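Hypothetical protein (Giardia lamblia, PDB 3I3F) is of unknown function but belongs to the YjgF-like endoribonuclease L-PSP family and binds pentanoic acid in pockets of its three-chain assembly. Local coordinates at residues Leu18-Ile32 against Phe65-Ser77. Sequence-based numbering, arbitrary orientation.
Sequences LVCPDVVKFENVGQI and FDNIRKCLEYANS. With LEA (pentanoic acid), chain F.
Cys20 lies over the Tyr74 ring, its CA 3.7 Å from the ring centroid and 13° off the normal, in a CH-pi contact. Together with its neighbours it illustrates how a loop without regular structure can be held on a helix by a few contacts of different chemistry. The Pro21 ring crosses Tyr74 at about a right angle, its CD 3.5 Å from Tyr74 CE1, and Leu18 CB comes to the edge of the aromatic ring. Tyr74 reaches the loop because its CG stands anti to the backbone N (chi1 -171°); water 1, in the ring plane, links its OH to Val19 N.

One turn earlier in the helix, Cys71 SG touches both Val23 CG1 and the amide end of Gln31, while Ile32 CD1 packs 3.7 Å from Cys71 CB. Val23 straddles the helix surface, CG2 against Lys70 CB (3.6 Å) and CG1 against Asn67 CB. At the outer border the extended Lys70 chain carries NZ to Asp66 OD2 and, in one of two modelled conformers of Asp22, to Asp22 OD2 (2.9 Å); Arg69 and Glu73 extend the ionic network along the helix.

Behind this shell, Gln31 OE1 accepts Cys20 N on a lone pair at 2.7 Å, and NE2 bonds Val24 O. Asn67 OD1 is bonded to Gln63 NE2, with waters 2 and 3 also near, and ND2 to Ile47 O. Farther along, Phe26 and Val29 line the pentanoic acid pocket, where the ligand is also hydrogen-bonded to Gln126 and to Arg118 of the second subunit. The apolar patch and the Tyr74 face thus probably do most of the holding between the 16-18 to 32-35 connection and helix 56-74, the ion pair to a mobile Asp22 being secondary.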
# COMPACT_ATOMS: atom_id res chain seq x y z
N LEU A 18 9.34 -4.47 -16.63
CA LEU A 18 10.67 -4.03 -17.05
C LEU A 18 11.69 -4.34 -15.96
O LEU A 18 11.35 -4.43 -14.78
CB LEU A 18 10.67 -2.52 -17.32
CG LEU A 18 10.02 -1.98 -18.60
CD1 LEU A 18 8.57 -2.39 -18.71
CD2 LEU A 18 10.15 -0.47 -18.64
N VAL A 19 12.95 -4.49 -16.38
CA VAL A 19 14.07 -4.60 -15.46
C VAL A 19 15.17 -3.65 -15.90
O VAL A 19 15.74 -3.81 -16.99
CB VAL A 19 14.63 -6.04 -15.39
CG1 VAL A 19 15.79 -6.12 -14.40
CG2 VAL A 19 13.54 -7.02 -15.01
N CYS A 20 15.44 -2.65 -15.08
CA CYS A 20 16.57 -1.75 -15.32
C CYS A 20 17.85 -2.52 -15.01
O CYS A 20 18.04 -2.98 -13.88
CB CYS A 20 16.46 -0.52 -14.42
SG CYS A 20 17.86 0.60 -14.57
N PRO A 21 18.74 -2.66 -16.00
CA PRO A 21 19.96 -3.46 -15.78
C PRO A 21 20.95 -2.87 -14.76
O PRO A 21 21.85 -3.59 -14.33
CB PRO A 21 20.59 -3.53 -17.17
CG PRO A 21 20.04 -2.40 -17.92
CD PRO A 21 18.67 -2.14 -17.38
N ASP A 22 20.77 -1.60 -14.38
CA ASP A 22 21.67 -0.95 -13.42
C ASP A 22 21.11 -0.98 -11.99
O ASP A 22 21.68 -0.38 -11.08
CB ASP A 22 21.95 0.49 -13.84
CG ASP A 22 23.15 1.09 -13.11
OD1 ASP A 22 24.04 0.33 -12.69
OD2 ASP A 22 23.19 2.33 -12.95
N VAL A 23 19.99 -1.68 -11.80
CA VAL A 23 19.38 -1.80 -10.47
C VAL A 23 19.16 -3.27 -10.13
O VAL A 23 18.73 -4.06 -10.98
CB VAL A 23 18.04 -1.03 -10.39
CG1 VAL A 23 17.40 -1.19 -9.01
CG2 VAL A 23 18.25 0.44 -10.72
N VAL A 24 19.47 -3.64 -8.89
CA VAL A 24 19.31 -5.01 -8.41
C VAL A 24 17.89 -5.53 -8.67
O VAL A 24 16.91 -4.81 -8.51
CB VAL A 24 19.66 -5.13 -6.91
CG1 VAL A 24 18.69 -4.33 -6.04
CG2 VAL A 24 19.69 -6.59 -6.47
N LYS A 25 17.82 -6.80 -9.08
CA LYS A 25 16.56 -7.46 -9.39
C LYS A 25 16.43 -8.68 -8.47
O LYS A 25 17.36 -9.48 -8.37
CB LYS A 25 16.56 -7.89 -10.86
CG LYS A 25 15.37 -8.74 -11.30
CD LYS A 25 14.06 -7.97 -11.21
CE LYS A 25 12.90 -8.78 -11.76
NZ LYS A 25 12.58 -9.97 -10.93
N PHE A 26 15.29 -8.80 -7.80
CA PHE A 26 15.04 -9.91 -6.88
C PHE A 26 14.11 -10.93 -7.54
O PHE A 26 13.14 -10.56 -8.20
CB PHE A 26 14.43 -9.40 -5.57
CG PHE A 26 15.24 -8.31 -4.92
CD1 PHE A 26 16.49 -8.58 -4.38
CD2 PHE A 26 14.75 -7.01 -4.85
CE1 PHE A 26 17.24 -7.57 -3.78
CE2 PHE A 26 15.49 -6.00 -4.25
CZ PHE A 26 16.74 -6.28 -3.72
N GLU A 27 14.42 -12.21 -7.35
CA GLU A 27 13.72 -13.32 -8.01
C GLU A 27 12.20 -13.25 -7.92
O GLU A 27 11.50 -13.47 -8.91
CB GLU A 27 14.18 -14.67 -7.43
CG GLU A 27 13.48 -15.88 -8.06
CD GLU A 27 13.97 -17.22 -7.53
OE1 GLU A 27 14.49 -17.27 -6.40
OE2 GLU A 27 13.81 -18.22 -8.25
N ASN A 28 11.69 -12.96 -6.72
CA ASN A 28 10.25 -12.99 -6.47
C ASN A 28 9.53 -11.69 -6.79
O ASN A 28 8.30 -11.63 -6.69
CB ASN A 28 9.98 -13.33 -5.00
CG ASN A 28 10.61 -14.65 -4.57
OD1 ASN A 28 10.62 -15.62 -5.33
ND2 ASN A 28 11.12 -14.69 -3.35
N VAL A 29 10.28 -10.66 -7.18
CA VAL A 29 9.78 -9.29 -7.16
C VAL A 29 9.87 -8.62 -8.53
O VAL A 29 10.96 -8.42 -9.06
CB VAL A 29 10.58 -8.44 -6.15
CG1 VAL A 29 9.99 -7.04 -6.02
CG2 VAL A 29 10.62 -9.14 -4.79
N GLY A 30 8.71 -8.27 -9.10
CA GLY A 30 8.68 -7.42 -10.27
C GLY A 30 9.30 -6.08 -9.90
O GLY A 30 8.91 -5.47 -8.91
N GLN A 31 10.29 -5.65 -10.68
CA GLN A 31 11.01 -4.43 -10.37
C GLN A 31 10.22 -3.20 -10.81
O GLN A 31 10.10 -2.23 -10.06
CB GLN A 31 12.37 -4.45 -11.07
CG GLN A 31 13.38 -3.45 -10.54
CD GLN A 31 14.54 -3.27 -11.49
OE1 GLN A 31 14.36 -2.76 -12.59
NE2 GLN A 31 15.73 -3.71 -11.08
N ILE A 32 9.69 -3.26 -12.03
CA ILE A 32 8.98 -2.15 -12.66
C ILE A 32 7.80 -2.71 -13.44
O ILE A 32 7.96 -3.69 -14.17
CB ILE A 32 9.89 -1.40 -13.67
CG1 ILE A 32 11.23 -1.01 -13.03
CG2 ILE A 32 9.18 -0.18 -14.23
CD1 ILE A 32 12.20 -0.40 -14.02
N PHE A 65 16.82 5.33 -2.88
CA PHE A 65 16.26 6.35 -3.76
C PHE A 65 17.01 6.47 -5.09
O PHE A 65 16.41 6.86 -6.09
CB PHE A 65 16.13 7.69 -3.04
CG PHE A 65 14.98 7.73 -2.08
CD1 PHE A 65 13.67 7.76 -2.56
CD2 PHE A 65 15.18 7.67 -0.71
CE1 PHE A 65 12.60 7.77 -1.69
CE2 PHE A 65 14.11 7.68 0.17
CZ PHE A 65 12.81 7.72 -0.32
N ASP A 66 18.29 6.11 -5.11
CA ASP A 66 19.02 5.99 -6.37
C ASP A 66 18.42 4.88 -7.23
O ASP A 66 18.21 5.07 -8.43
CB ASP A 66 20.51 5.72 -6.12
CG ASP A 66 21.35 5.89 -7.38
OD1 ASP A 66 21.25 6.95 -8.03
OD2 ASP A 66 22.13 4.97 -7.70
N ASN A 67 18.12 3.74 -6.61
CA ASN A 67 17.44 2.63 -7.30
C ASN A 67 16.09 3.07 -7.87
O ASN A 67 15.78 2.79 -9.03
CB ASN A 67 17.22 1.45 -6.35
CG ASN A 67 18.52 0.74 -5.98
OD1 ASN A 67 19.57 0.96 -6.59
ND2 ASN A 67 18.44 -0.13 -4.98
N ILE A 68 15.30 3.76 -7.05
CA ILE A 68 14.00 4.27 -7.48
C ILE A 68 14.13 5.24 -8.65
O ILE A 68 13.41 5.14 -9.63
CB ILE A 68 13.24 4.94 -6.31
CG1 ILE A 68 12.81 3.88 -5.29
CG2 ILE A 68 12.03 5.70 -6.81
CD1 ILE A 68 12.36 4.45 -3.96
N ARG A 69 15.08 6.18 -8.55
CA ARG A 69 15.32 7.15 -9.62
C ARG A 69 15.66 6.45 -10.93
O ARG A 69 15.09 6.76 -11.98
CB ARG A 69 16.44 8.11 -9.23
CG ARG A 69 16.71 9.21 -10.27
CD ARG A 69 17.95 10.03 -9.94
NE ARG A 69 19.17 9.21 -9.91
CZ ARG A 69 19.83 8.78 -10.98
NH1 ARG A 69 19.42 9.07 -12.21
NH2 ARG A 69 20.92 8.03 -10.82
N LYS A 70 16.60 5.51 -10.88
CA LYS A 70 17.04 4.79 -12.07
C LYS A 70 15.90 3.97 -12.69
O LYS A 70 15.73 3.98 -13.91
CB LYS A 70 18.23 3.89 -11.76
CG LYS A 70 19.52 4.64 -11.51
CD LYS A 70 20.67 3.69 -11.24
CE LYS A 70 21.94 4.44 -10.88
NZ LYS A 70 22.97 3.54 -10.28
N CYS A 71 15.13 3.28 -11.86
CA CYS A 71 13.99 2.50 -12.35
C CYS A 71 12.97 3.39 -13.05
O CYS A 71 12.51 3.07 -14.15
CB CYS A 71 13.32 1.73 -11.22
SG CYS A 71 14.24 0.30 -10.64
N LEU A 72 12.61 4.50 -12.41
CA LEU A 72 11.61 5.41 -12.97
C LEU A 72 12.07 6.03 -14.29
O LEU A 72 11.30 6.11 -15.24
CB LEU A 72 11.23 6.50 -11.97
CG LEU A 72 10.43 6.01 -10.76
CD1 LEU A 72 10.19 7.13 -9.77
CD2 LEU A 72 9.11 5.40 -11.19
N GLU A 73 13.33 6.46 -14.36
CA GLU A 73 13.86 7.06 -15.59
C GLU A 73 13.92 6.03 -16.72
O GLU A 73 13.62 6.34 -17.87
CB GLU A 73 15.21 7.72 -15.34
CG GLU A 73 15.08 9.00 -14.51
CD GLU A 73 16.40 9.67 -14.19
OE1 GLU A 73 17.46 9.21 -14.66
OE2 GLU A 73 16.37 10.68 -13.45
N TYR A 74 14.28 4.79 -16.37
CA TYR A 74 14.28 3.67 -17.31
C TYR A 74 12.87 3.42 -17.88
O TYR A 74 12.73 3.05 -19.05
CB TYR A 74 14.80 2.42 -16.59
CG TYR A 74 15.06 1.21 -17.45
CD1 TYR A 74 16.17 1.15 -18.29
CD2 TYR A 74 14.21 0.10 -17.41
CE1 TYR A 74 16.43 0.02 -19.06
CE2 TYR A 74 14.46 -1.02 -18.18
CZ TYR A 74 15.57 -1.05 -19.01
OH TYR A 74 15.81 -2.17 -19.77
N ALA A 75 11.85 3.66 -17.06
CA ALA A 75 10.45 3.46 -17.44
C ALA A 75 9.78 4.73 -17.99
O ALA A 75 8.55 4.83 -17.98
CB ALA A 75 9.67 2.93 -16.24
N ASN A 76 10.57 5.69 -18.46
CA ASN A 76 10.06 6.95 -19.02
C ASN A 76 9.29 7.79 -18.00
O ASN A 76 8.26 8.39 -18.30
CB ASN A 76 9.21 6.69 -20.28
CG ASN A 76 9.09 7.91 -21.19
OD1 ASN A 76 9.99 8.75 -21.24
ND2 ASN A 76 7.98 8.00 -21.91
N SER A 77 9.82 7.82 -16.78
CA SER A 77 9.26 8.59 -15.68
C SER A 77 10.41 9.29 -14.95
O SER A 77 11.46 9.55 -15.53
CB SER A 77 8.48 7.66 -14.74
OG SER A 77 7.76 8.39 -13.75
C2 LEA F . 9.89 -9.02 -1.33
O2 LEA F . 8.78 -8.65 -1.76
C3 LEA F . 11.12 -8.16 -1.52
C4 LEA F . 10.77 -6.79 -2.12
C5 LEA F . 11.99 -5.90 -2.34
C6 LEA F . 13.24 -6.37 -1.61
O1 LEA F . 10.05 -10.10 -0.73
O HOH W 1 13.64 -4.29 -19.20
O HOH W 2 21.52 1.18 -8.75
O HOH W 3 20.70 -1.69 -7.19